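Local coordinates for protein AMP-dependent synthetase and ligase (PDB 6QSR) that forms, with a FabA/FabZ-like partner, the ApeI:P dehydratase heterocomplex involved in aryl polyene pigment biosynthesis by a type II polyketide synthase, at residues F72-K83 / L92-D100; M1-E9 / I18-W28. All blocks are in the same frame, centred on the assembly; numbering follows the deposited sequence.

Overall arrangement
Contacts 1 and 2 are neighbouring hairpins of one antiparallel sheet, joined edge to edge through their inner strands. Contact 2 pairs strand 4-9, outermost within this chain, with strand 15-21; contact 1 pairs strand 79-87 with strand 92-99. Their centres lie about 10 Å apart, and strands 15-21 and 79-87 are direct neighbours. Probable hydrogen bonds tie the two together, from Leu-80 N to Leu-20 O at 2.7 Å and from Leu-82 N to Ile-18 O at 2.8 Å. Helix 41-56 meets side chains of both contacts on the concave face of this hotdog sheet, and each contact also touches the chain of the FabA/FabZ-like partner.

Contact 1. Residues F72-K83 / L92-D100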
loop_
_atom_site.group_PDB
_atom_site.type_symbol
_atom_site.label_atom_id
_atom_site.label_comp_id
_atom_site.label_asym_id
_atom_site.label_seq_id
_atom_site.Cartn_x
_atom_site.Cartn_y
_atom_site.Cartn_z
ATOM N N PHE A 72 2.386 -12.754 -5.068
ATOM C CA PHE A 72 3.797 -13.053 -5.368
ATOM C C PHE A 72 4.643 -11.787 -5.196
ATOM O O PHE A 72 4.242 -10.729 -5.684
ATOM C CB PHE A 72 3.930 -13.583 -6.803
ATOM C CG PHE A 72 5.222 -14.310 -7.071
ATOM C CD1 PHE A 72 6.309 -13.649 -7.640
ATOM C CD2 PHE A 72 5.353 -15.661 -6.755
ATOM C CE1 PHE A 72 7.505 -14.324 -7.891
ATOM C CE2 PHE A 72 6.545 -16.338 -7.005
ATOM C CZ PHE A 72 7.622 -15.667 -7.572
ATOM N N PRO A 73 5.814 -11.883 -4.518
ATOM C CA PRO A 73 6.624 -10.671 -4.336
ATOM C C PRO A 73 7.310 -10.211 -5.618
ATOM O O PRO A 73 7.756 -11.044 -6.422
ATOM C CB PRO A 73 7.670 -11.076 -3.294
ATOM C CG PRO A 73 7.711 -12.566 -3.302
ATOM C CD PRO A 73 6.498 -13.091 -4.011
ATOM N N LEU A 74 7.384 -8.895 -5.793
ATOM C CA LEU A 74 8.005 -8.281 -6.956
ATOM C C LEU A 74 9.240 -7.511 -6.522
ATOM O O LEU A 74 9.237 -6.859 -5.480
ATOM C CB LEU A 74 7.012 -7.350 -7.650
ATOM C CG LEU A 74 5.761 -8.058 -8.195
ATOM C CD1 LEU A 74 4.777 -7.055 -8.763
ATOM C CD2 LEU A 74 6.138 -9.078 -9.258
ATOM N N GLN A 75 10.293 -7.603 -7.327
ATOM C CA GLN A 75 11.598 -7.019 -7.007
ATOM C C GLN A 75 12.222 -6.382 -8.248
ATOM O O GLN A 75 11.743 -6.605 -9.365
ATOM C CB GLN A 75 12.526 -8.095 -6.422
ATOM C CG GLN A 75 12.877 -9.238 -7.360
ATOM C CD GLN A 75 13.904 -10.189 -6.766
ATOM O OE1 GLN A 75 14.747 -9.796 -5.955
ATOM N NE2 GLN A 75 13.842 -11.448 -7.177
ATOM N N PRO A 76 13.305 -5.594 -8.070
ATOM C CA PRO A 76 13.924 -4.995 -9.247
ATOM C C PRO A 76 14.442 -6.039 -10.237
ATOM O O PRO A 76 14.864 -7.127 -9.823
ATOM C CB PRO A 76 15.080 -4.177 -8.666
ATOM C CG PRO A 76 14.702 -3.921 -7.256
ATOM C CD PRO A 76 13.929 -5.122 -6.822
ATOM N N GLY A 77 14.370 -5.703 -11.524
ATOM C CA GLY A 77 14.695 -6.626 -12.600
ATOM C C GLY A 77 13.487 -7.334 -13.188
ATOM O O GLY A 77 13.572 -7.846 -14.306
ATOM N N ASN A 78 12.369 -7.373 -12.452
ATOM C CA ASN A 78 11.140 -7.990 -12.952
ATOM C C ASN A 78 10.504 -7.138 -14.044
ATOM O O ASN A 78 10.563 -5.904 -14.012
ATOM C CB ASN A 78 10.105 -8.200 -11.842
ATOM C CG ASN A 78 10.513 -9.248 -10.813
ATOM O OD1 ASN A 78 9.931 -9.300 -9.733
ATOM N ND2 ASN A 78 11.496 -10.087 -11.138
ATOM N N THR A 79 9.918 -7.829 -15.016
ATOM C CA THR A 79 9.073 -7.225 -16.029
ATOM C C THR A 79 7.654 -7.666 -15.698
ATOM O O THR A 79 7.414 -8.844 -15.408
ATOM C CB THR A 79 9.486 -7.668 -17.442
ATOM O OG1 THR A 79 10.817 -7.214 -17.700
ATOM C CG2 THR A 79 8.559 -7.079 -18.504
ATOM N N LEU A 80 6.739 -6.702 -15.709
ATOM C CA LEU A 80 5.342 -6.917 -15.375
ATOM C C LEU A 80 4.477 -6.682 -16.599
ATOM O O LEU A 80 4.783 -5.814 -17.424
ATOM C CB LEU A 80 4.905 -5.935 -14.279
ATOM C CG LEU A 80 5.792 -5.793 -13.040
ATOM C CD1 LEU A 80 5.170 -4.822 -12.046
ATOM C CD2 LEU A 80 6.028 -7.146 -12.387
ATOM N N LEU A 81 3.395 -7.450 -16.707
ATOM C CA LEU A 81 2.329 -7.168 -17.652
ATOM C C LEU A 81 1.107 -6.772 -16.832
ATOM O O LEU A 81 0.593 -7.576 -16.054
ATOM C CB LEU A 81 2.025 -8.394 -18.521
ATOM C CG LEU A 81 3.181 -8.920 -19.381
ATOM C CD1 LEU A 81 2.769 -10.185 -20.126
ATOM C CD2 LEU A 81 3.655 -7.854 -20.358
ATOM N N LEU A 82 0.674 -5.526 -16.997
ATOM C CA LEU A 82 -0.475 -4.967 -16.273
ATOM C C LEU A 82 -1.681 -4.897 -17.194
ATOM O O LEU A 82 -1.629 -4.212 -18.203
ATOM C CB LEU A 82 -0.139 -3.564 -15.767
ATOM C CG LEU A 82 -1.262 -2.745 -15.122
ATOM C CD1 LEU A 82 -1.947 -3.524 -14.010
ATOM C CD2 LEU A 82 -0.698 -1.428 -14.615
ATOM N N LYS A 83 -2.761 -5.575 -16.811
ATOM C CA LYS A 83 -4.004 -5.624 -17.568
ATOM C C LYS A 83 -5.043 -4.893 -16.729
ATOM O O LYS A 83 -5.201 -5.217 -15.558
ATOM C CB LYS A 83 -4.394 -7.090 -17.771
ATOM C CG LYS A 83 -5.794 -7.375 -18.313
ATOM C CD LYS A 83 -6.373 -8.602 -17.610
ATOM C CE LYS A 83 -7.643 -9.122 -18.261
ATOM N NZ LYS A 83 -7.789 -10.582 -17.985
ATOM N N LEU A 92 -16.484 0.262 -12.029
ATOM C CA LEU A 92 -15.569 -0.788 -11.572
ATOM C C LEU A 92 -14.339 -0.926 -12.455
ATOM O O LEU A 92 -14.438 -1.166 -13.662
ATOM C CB LEU A 92 -16.308 -2.125 -11.513
ATOM C CG LEU A 92 -15.596 -3.333 -10.904
ATOM C CD1 LEU A 92 -15.401 -3.144 -9.409
ATOM C CD2 LEU A 92 -16.378 -4.608 -11.191
ATOM N N LEU A 93 -13.183 -0.771 -11.816
ATOM C CA LEU A 93 -11.882 -0.921 -12.426
ATOM C C LEU A 93 -11.293 -2.222 -11.886
ATOM O O LEU A 93 -11.187 -2.402 -10.662
ATOM C CB LEU A 93 -11.011 0.269 -12.025
ATOM C CG LEU A 93 -9.644 0.487 -12.651
ATOM C CD1 LEU A 93 -9.774 0.828 -14.134
ATOM C CD2 LEU A 93 -8.916 1.601 -11.901
ATOM N N THR A 94 -10.918 -3.118 -12.794
ATOM C CA THR A 94 -10.327 -4.400 -12.439
ATOM C C THR A 94 -8.941 -4.458 -13.029
ATOM O O THR A 94 -8.706 -3.922 -14.115
ATOM C CB THR A 94 -11.183 -5.568 -12.950
ATOM O OG1 THR A 94 -11.474 -5.367 -14.330
ATOM C CG2 THR A 94 -12.495 -5.615 -12.206
ATOM N N PHE A 95 -8.020 -5.089 -12.305
ATOM C CA PHE A 95 -6.619 -5.172 -12.740
ATOM C C PHE A 95 -5.954 -6.477 -12.346
ATOM O O PHE A 95 -6.369 -7.157 -11.410
ATOM C CB PHE A 95 -5.774 -3.997 -12.213
ATOM C CG PHE A 95 -5.500 -4.047 -10.735
ATOM C CD1 PHE A 95 -6.396 -3.488 -9.828
ATOM C CD2 PHE A 95 -4.349 -4.648 -10.239
ATOM C CE1 PHE A 95 -6.152 -3.529 -8.462
ATOM C CE2 PHE A 95 -4.103 -4.693 -8.865
ATOM C CZ PHE A 95 -5.006 -4.134 -7.980
ATOM N N ARG A 96 -4.877 -6.780 -13.057
ATOM C CA ARG A 96 -4.095 -7.961 -12.789
ATOM C C ARG A 96 -2.671 -7.634 -13.221
ATOM O O ARG A 96 -2.475 -7.034 -14.277
ATOM C CB ARG A 96 -4.693 -9.144 -13.561
ATOM C CG ARG A 96 -3.922 -10.448 -13.488
ATOM C CD ARG A 96 -4.584 -11.515 -14.353
ATOM N NE ARG A 96 -3.824 -12.767 -14.336
ATOM C CZ ARG A 96 -3.971 -13.781 -15.195
ATOM N NH1 ARG A 96 -4.864 -13.731 -16.187
ATOM N NH2 ARG A 96 -3.210 -14.866 -15.061
ATOM N N TYR A 97 -1.702 -7.941 -12.365
ATOM C CA TYR A 97 -0.288 -7.864 -12.721
ATOM C C TYR A 97 0.212 -9.284 -12.892
ATOM O O TYR A 97 0.084 -10.091 -11.974
ATOM C CB TYR A 97 0.529 -7.197 -11.615
ATOM C CG TYR A 97 0.462 -5.685 -11.542
ATOM C CD1 TYR A 97 -0.514 -5.035 -10.768
ATOM C CD2 TYR A 97 1.413 -4.901 -12.197
ATOM C CE1 TYR A 97 -0.548 -3.649 -10.675
ATOM C CE2 TYR A 97 1.386 -3.514 -12.112
ATOM C CZ TYR A 97 0.412 -2.892 -11.350
ATOM O OH TYR A 97 0.410 -1.519 -11.284
ATOM N N ASP A 98 0.795 -9.583 -14.050
ATOM C CA ASP A 98 1.395 -10.886 -14.304
ATOM C C ASP A 98 2.890 -10.699 -14.471
ATOM O O ASP A 98 3.337 -9.713 -15.061
ATOM C CB ASP A 98 0.822 -11.531 -15.573
ATOM C CG ASP A 98 -0.617 -12.006 -15.410
ATOM O OD1 ASP A 98 -1.053 -12.324 -14.283
ATOM O OD2 ASP A 98 -1.322 -12.081 -16.439
ATOM N N LEU A 99 3.661 -11.637 -13.928
ATOM C CA LEU A 99 5.094 -11.702 -14.211
ATOM C C LEU A 99 5.269 -12.106 -15.672
ATOM O O LEU A 99 4.630 -13.055 -16.138
ATOM C CB LEU A 99 5.812 -12.679 -13.273
ATOM C CG LEU A 99 6.453 -12.049 -12.033
ATOM C CD1 LEU A 99 6.843 -13.132 -11.039
ATOM C CD2 LEU A 99 7.679 -11.222 -12.407
ATOM N N ASP A 100 6.113 -11.364 -16.388
ATOM C CA ASP A 100 6.273 -11.529 -17.834
ATOM C C ASP A 100 7.078 -12.790 -18.143
ATOM O O ASP A 100 8.270 -12.861 -17.849
ATOM C CB ASP A 100 6.941 -10.280 -18.431
ATOM C CG ASP A 100 7.063 -10.333 -19.952
ATOM O OD1 ASP A 100 6.365 -9.553 -20.634
ATOM O OD2 ASP A 100 7.866 -11.141 -20.469
#
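Leu-81 and Asp-98 exchange two nearly straight backbone bonds, Leu-81 N to Asp-98 O and Asp-98 N to Leu-81 O, each 2.8 Å long. They belong to the hairpin of strands 79-87 and 92-99 in the middle of the hotdog sheet, where hydrogen-bonded and non-hydrogen-bonded antiparallel pairs alternate and the two faces take on different characters.

On the face of Leu-80, Leu-82, Tyr-97 and Leu-99 the packing is apolar. Leu-82 CD1 sits almost squarely over the Tyr-97 ring in a CH-pi contact, 3.6 Å from the ring centroid and 11° off its normal. With CG of Leu-82 anti to the backbone N (chi1 173°), both methyls swing to the phenol, CD2 lying near its oxygen. That hydroxyl is hydrogen-bonded to Gln-44 O of helix 41-56, the helix cradled by the sheet, so the tyrosine is held at its tip as well as against one face of its ring.

The opposite face carries Leu-81, Lys-83, Arg-96 and Asp-98. Here Arg-96 NE meets Asp-98 OD1 in a salt bridge of 2.8 Å, while OD2 of the same carboxylate stands above the centre of the guanidinium. Thr-109 OG1 binds both Arg-96 NH2 and Asp-98 OD1, linking the pair to strand 109-118.

Leu-99, paired with Leu-80, sends its methyls to the loop that precedes strand 79-87. Its CD1 comes within 3.4 Å of Phe-72 CE1, the two side chains crossing at about a right angle; Phe-72 also packs on Ile-173 of the FabA/FabZ-like chain. The other methyl, Leu-99 CD2, lies 3.8 Å from CG of Asn-78, whose OD1 accepts Gln-75 N at 3.0 Å across a type II turn, the donor standing well above the amide plane.

Contact 2. Residues M1-E9 / I18-W28; sequences MKPIEIHRE and IQLYLDPTLDW
Met-1 folds back over Trp-28 and makes this end of the contact compact. Bends at chi2 and chi3 (70° and -141°) bring its CE over the six-membered ring, 3.5 Å from the centroid and close to the normal, while the sulfur stands farther off above the five-membered ring, a Met-aromatic contact. The same indole works at its edge too: the N-H of Trp-28 NE1 is directed at a lone pair of Met-1 O at 2.8 Å, with the oxygen near the ring plane. Trp-47 NE1 of helix 41-56 is a second donor to that carbonyl. The terminal amine reaches Asp-27 OD1 at 3.3 Å in a weak salt bridge. Phe-67 and Phe-78 of the partner chain pack on Met-1 and Trp-28 respectively.

Farther along, Pro-3 CG rests 3.9 Å from Leu-20 CD1, and the backbones enter the first hairpin of the hotdog sheet. Its register slips by one residue at a classic beta bulge, where Ile-6 and His-7 share Gln-19 as their partner. Ile-6 N donates to Gln-19 O and His-7 O accepts from Gln-19 N, each at 2.9 Å. On the face of Leu-20 and Ile-18, near helix 41-56, Glu-5 CG rests on Ile-18 CG2. Arg-8 grips this glutamate side-on, NE to OE1 at 2.7 Å and NH1 to OE2, which also meets the Tyr-51 hydroxyl.

The side of Ile-4, Ile-6 and Tyr-21 is looser. Ile-4 lies alongside Tyr-21 and touches the edge of its ring with CD1, 4.0 Å from CD2 of the tyrosine. A water donates to Tyr-21 O and accepts from Asp-23 N, supplementing a weak bond from Ile-4 N to the same carbonyl.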
loop_
_atom_site.group_PDB
_atom_site.type_symbol
_atom_site.label_atom_id
_atom_site.label_comp_id
_atom_site.label_asym_id
_atom_site.label_seq_id
_atom_site.Cartn_x
_atom_site.Cartn_y
_atom_site.Cartn_z
ATOM N N MET A 1 8.772 8.008 -9.265
ATOM C CA MET A 1 7.641 7.153 -8.790
ATOM C C MET A 1 7.043 6.249 -9.881
ATOM O O MET A 1 6.584 5.153 -9.568
ATOM C CB MET A 1 6.558 8.008 -8.096
ATOM C CG MET A 1 6.330 7.663 -6.624
ATOM S SD MET A 1 7.662 8.100 -5.483
ATOM C CE MET A 1 7.669 6.684 -4.385
ATOM N N LYS A 2 7.051 6.687 -11.142
ATOM C CA LYS A 2 6.569 5.846 -12.253
ATOM C C LYS A 2 7.659 4.877 -12.735
ATOM O O LYS A 2 8.830 5.254 -12.781
ATOM C CB LYS A 2 6.089 6.700 -13.438
ATOM C CG LYS A 2 4.970 7.685 -13.119
ATOM C CD LYS A 2 3.657 7.005 -12.731
ATOM C CE LYS A 2 2.842 7.853 -11.762
ATOM N NZ LYS A 2 1.844 7.045 -11.005
ATOM N N PRO A 3 7.282 3.633 -13.109
ATOM C CA PRO A 3 8.278 2.698 -13.616
ATOM C C PRO A 3 8.550 2.911 -15.107
ATOM O O PRO A 3 7.940 3.779 -15.725
ATOM C CB PRO A 3 7.621 1.343 -13.370
ATOM C CG PRO A 3 6.161 1.611 -13.491
ATOM C CD PRO A 3 5.926 3.082 -13.273
ATOM N N ILE A 4 9.462 2.121 -15.671
ATOM C CA ILE A 4 9.833 2.248 -17.079
ATOM C C ILE A 4 8.793 1.529 -17.936
ATOM O O ILE A 4 8.552 0.335 -17.760
ATOM C CB ILE A 4 11.267 1.710 -17.344
ATOM C CG1 ILE A 4 12.294 2.690 -16.763
ATOM C CG2 ILE A 4 11.531 1.521 -18.834
ATOM C CD1 ILE A 4 13.620 2.059 -16.421
ATOM N N GLU A 5 8.183 2.262 -18.862
ATOM C CA GLU A 5 7.165 1.691 -19.737
ATOM C C GLU A 5 7.821 1.163 -21.010
ATOM O O GLU A 5 8.379 1.935 -21.788
ATOM C CB GLU A 5 6.095 2.725 -20.085
ATOM C CG GLU A 5 4.879 2.103 -20.744
ATOM C CD GLU A 5 3.817 3.117 -21.097
ATOM O OE1 GLU A 5 3.321 3.078 -22.241
ATOM O OE2 GLU A 5 3.473 3.952 -20.237
ATOM N N ILE A 6 7.736 -0.149 -21.213
ATOM C CA ILE A 6 8.307 -0.812 -22.386
ATOM C C ILE A 6 7.338 -0.748 -23.568
ATOM O O ILE A 6 7.763 -0.490 -24.693
ATOM C CB ILE A 6 8.684 -2.287 -22.076
ATOM C CG1 ILE A 6 9.663 -2.370 -20.891
ATOM C CG2 ILE A 6 9.275 -2.983 -23.303
ATOM C CD1 ILE A 6 10.971 -1.622 -21.075
ATOM N N HIS A 7 6.050 -0.985 -23.308
ATOM C CA HIS A 7 5.029 -1.041 -24.355
ATOM C C HIS A 7 3.631 -0.823 -23.764
ATOM O O HIS A 7 3.373 -1.197 -22.621
ATOM C CB HIS A 7 5.094 -2.408 -25.054
ATOM C CG HIS A 7 4.335 -2.477 -26.345
ATOM N ND1 HIS A 7 3.391 -3.450 -26.602
ATOM C CD2 HIS A 7 4.387 -1.702 -27.456
ATOM C CE1 HIS A 7 2.896 -3.270 -27.813
ATOM N NE2 HIS A 7 3.481 -2.215 -28.353
ATOM N N ARG A 8 2.742 -0.198 -24.533
ATOM C CA ARG A 8 1.317 -0.177 -24.190
ATOM C C ARG A 8 0.447 -0.531 -25.389
ATOM O O ARG A 8 0.775 -0.208 -26.534
ATOM C CB ARG A 8 0.885 1.164 -23.580
ATOM C CG ARG A 8 0.953 2.375 -24.505
ATOM C CD ARG A 8 0.234 3.589 -23.929
ATOM N NE ARG A 8 0.927 4.151 -22.768
ATOM C CZ ARG A 8 0.771 5.391 -22.296
ATOM N NH1 ARG A 8 1.474 5.775 -21.231
ATOM N NH2 ARG A 8 -0.073 6.257 -22.862
ATOM N N GLU A 9 -0.654 -1.218 -25.096
ATOM C CA GLU A 9 -1.687 -1.543 -26.066
ATOM C C GLU A 9 -3.028 -1.204 -25.455
ATOM O O GLU A 9 -3.175 -1.172 -24.229
ATOM C CB GLU A 9 -1.695 -3.031 -26.398
ATOM C CG GLU A 9 -0.528 -3.521 -27.228
ATOM C CD GLU A 9 -0.592 -5.021 -27.457
ATOM O OE1 GLU A 9 -1.653 -5.516 -27.904
ATOM O OE2 GLU A 9 0.415 -5.711 -27.186
ATOM N N ILE A 18 -0.185 -3.003 -20.360
ATOM C CA ILE A 18 1.048 -2.221 -20.241
ATOM C C ILE A 18 2.164 -3.146 -19.778
ATOM O O ILE A 18 1.989 -3.899 -18.817
ATOM C CB ILE A 18 0.897 -1.044 -19.243
ATOM C CG1 ILE A 18 -0.341 -0.183 -19.551
ATOM C CG2 ILE A 18 2.117 -0.140 -19.277
ATOM C CD1 ILE A 18 -1.514 -0.438 -18.635
ATOM N N GLN A 19 3.302 -3.098 -20.472
ATOM C CA GLN A 19 4.478 -3.845 -20.068
ATOM C C GLN A 19 5.413 -2.878 -19.348
ATOM O O GLN A 19 5.812 -1.859 -19.925
ATOM C CB GLN A 19 5.161 -4.476 -21.274
ATOM C CG GLN A 19 6.342 -5.368 -20.921
ATOM C CD GLN A 19 6.829 -6.186 -22.100
ATOM O OE1 GLN A 19 6.623 -5.816 -23.256
ATOM N NE2 GLN A 19 7.476 -7.305 -21.812
ATOM N N LEU A 20 5.744 -3.211 -18.095
ATOM C CA LEU A 20 6.521 -2.352 -17.204
ATOM C C LEU A 20 7.761 -3.053 -16.701
ATOM O O LEU A 20 7.734 -4.250 -16.422
ATOM C CB LEU A 20 5.693 -1.964 -15.982
ATOM C CG LEU A 20 4.384 -1.237 -16.250
ATOM C CD1 LEU A 20 3.662 -1.025 -14.933
ATOM C CD2 LEU A 20 4.642 0.084 -16.954
ATOM N N TYR A 21 8.826 -2.283 -16.535
ATOM C CA TYR A 21 10.091 -2.801 -16.028
ATOM C C TYR A 21 10.435 -2.100 -14.710
ATOM O O TYR A 21 10.359 -0.876 -14.614
ATOM C CB TYR A 21 11.191 -2.596 -17.064
ATOM C CG TYR A 21 12.562 -2.926 -16.531
ATOM C CD1 TYR A 21 12.984 -4.247 -16.421
ATOM C CD2 TYR A 21 13.426 -1.916 -16.105
ATOM C CE1 TYR A 21 14.240 -4.553 -15.913
ATOM C CE2 TYR A 21 14.683 -2.214 -15.603
ATOM C CZ TYR A 21 15.084 -3.533 -15.504
ATOM O OH TYR A 21 16.335 -3.830 -14.997
ATOM N N LEU A 22 10.819 -2.891 -13.712
ATOM C CA LEU A 22 11.195 -2.387 -12.396
ATOM C C LEU A 22 12.709 -2.194 -12.326
ATOM O O LEU A 22 13.461 -3.167 -12.284
ATOM C CB LEU A 22 10.733 -3.360 -11.309
ATOM C CG LEU A 22 9.252 -3.761 -11.339
ATOM C CD1 LEU A 22 8.918 -4.596 -10.115
ATOM C CD2 LEU A 22 8.373 -2.529 -11.430
ATOM N N ASP A 23 13.143 -0.935 -12.331
ATOM C CA ASP A 23 14.553 -0.593 -12.199
ATOM C C ASP A 23 14.975 -0.567 -10.730
ATOM O O ASP A 23 14.211 -0.097 -9.882
ATOM C CB ASP A 23 14.827 0.777 -12.822
ATOM C CG ASP A 23 16.301 1.000 -13.104
ATOM O OD1 ASP A 23 16.980 1.638 -12.277
ATOM O OD2 ASP A 23 16.789 0.508 -14.139
ATOM N N PRO A 24 16.202 -1.034 -10.415
ATOM C CA PRO A 24 16.730 -0.919 -9.037
ATOM C C PRO A 24 16.691 0.471 -8.395
ATOM O O PRO A 24 16.636 0.559 -7.164
ATOM C CB PRO A 24 18.189 -1.356 -9.191
ATOM C CG PRO A 24 18.169 -2.312 -10.326
ATOM C CD PRO A 24 17.076 -1.871 -11.260
ATOM N N THR A 25 16.744 1.532 -9.206
ATOM C CA THR A 25 16.778 2.905 -8.693
ATOM C C THR A 25 15.394 3.533 -8.510
ATOM O O THR A 25 15.293 4.672 -8.057
ATOM C CB THR A 25 17.628 3.815 -9.598
ATOM O OG1 THR A 25 17.041 3.889 -10.904
ATOM C CG2 THR A 25 19.043 3.277 -9.696
ATOM N N LEU A 26 14.343 2.798 -8.865
ATOM C CA LEU A 26 12.961 3.215 -8.600
ATOM C C LEU A 26 12.787 3.522 -7.107
ATOM O O LEU A 26 13.106 2.688 -6.250
ATOM C CB LEU A 26 12.003 2.108 -9.044
ATOM C CG LEU A 26 10.496 2.350 -8.960
ATOM C CD1 LEU A 26 10.086 3.424 -9.956
ATOM C CD2 LEU A 26 9.754 1.048 -9.231
ATOM N N ASP A 27 12.298 4.725 -6.804
ATOM C CA ASP A 27 12.334 5.243 -5.424
ATOM C C ASP A 27 11.453 4.491 -4.406
ATOM O O ASP A 27 11.744 4.521 -3.212
ATOM C CB ASP A 27 12.104 6.771 -5.357
ATOM C CG ASP A 27 10.982 7.255 -6.258
ATOM O OD1 ASP A 27 10.228 6.416 -6.798
ATOM O OD2 ASP A 27 10.865 8.486 -6.435
ATOM N N TRP A 28 10.418 3.795 -4.885
ATOM C CA TRP A 28 9.624 2.861 -4.064
ATOM C C TRP A 28 10.447 1.819 -3.301
ATOM O O TRP A 28 10.055 1.398 -2.214
ATOM C CB TRP A 28 8.629 2.089 -4.941
ATOM C CG TRP A 28 7.554 2.912 -5.558
ATOM C CD1 TRP A 28 7.446 3.277 -6.868
ATOM C CD2 TRP A 28 6.418 3.467 -4.891
ATOM N NE1 TRP A 28 6.306 4.023 -7.060
ATOM C CE2 TRP A 28 5.655 4.151 -5.862
ATOM C CE3 TRP A 28 5.966 3.443 -3.566
ATOM C CZ2 TRP A 28 4.464 4.820 -5.546
ATOM C CZ3 TRP A 28 4.778 4.106 -3.251
ATOM C CH2 TRP A 28 4.045 4.784 -4.239
HETATM O O HOH W 1 11.090 1.083 -12.940
#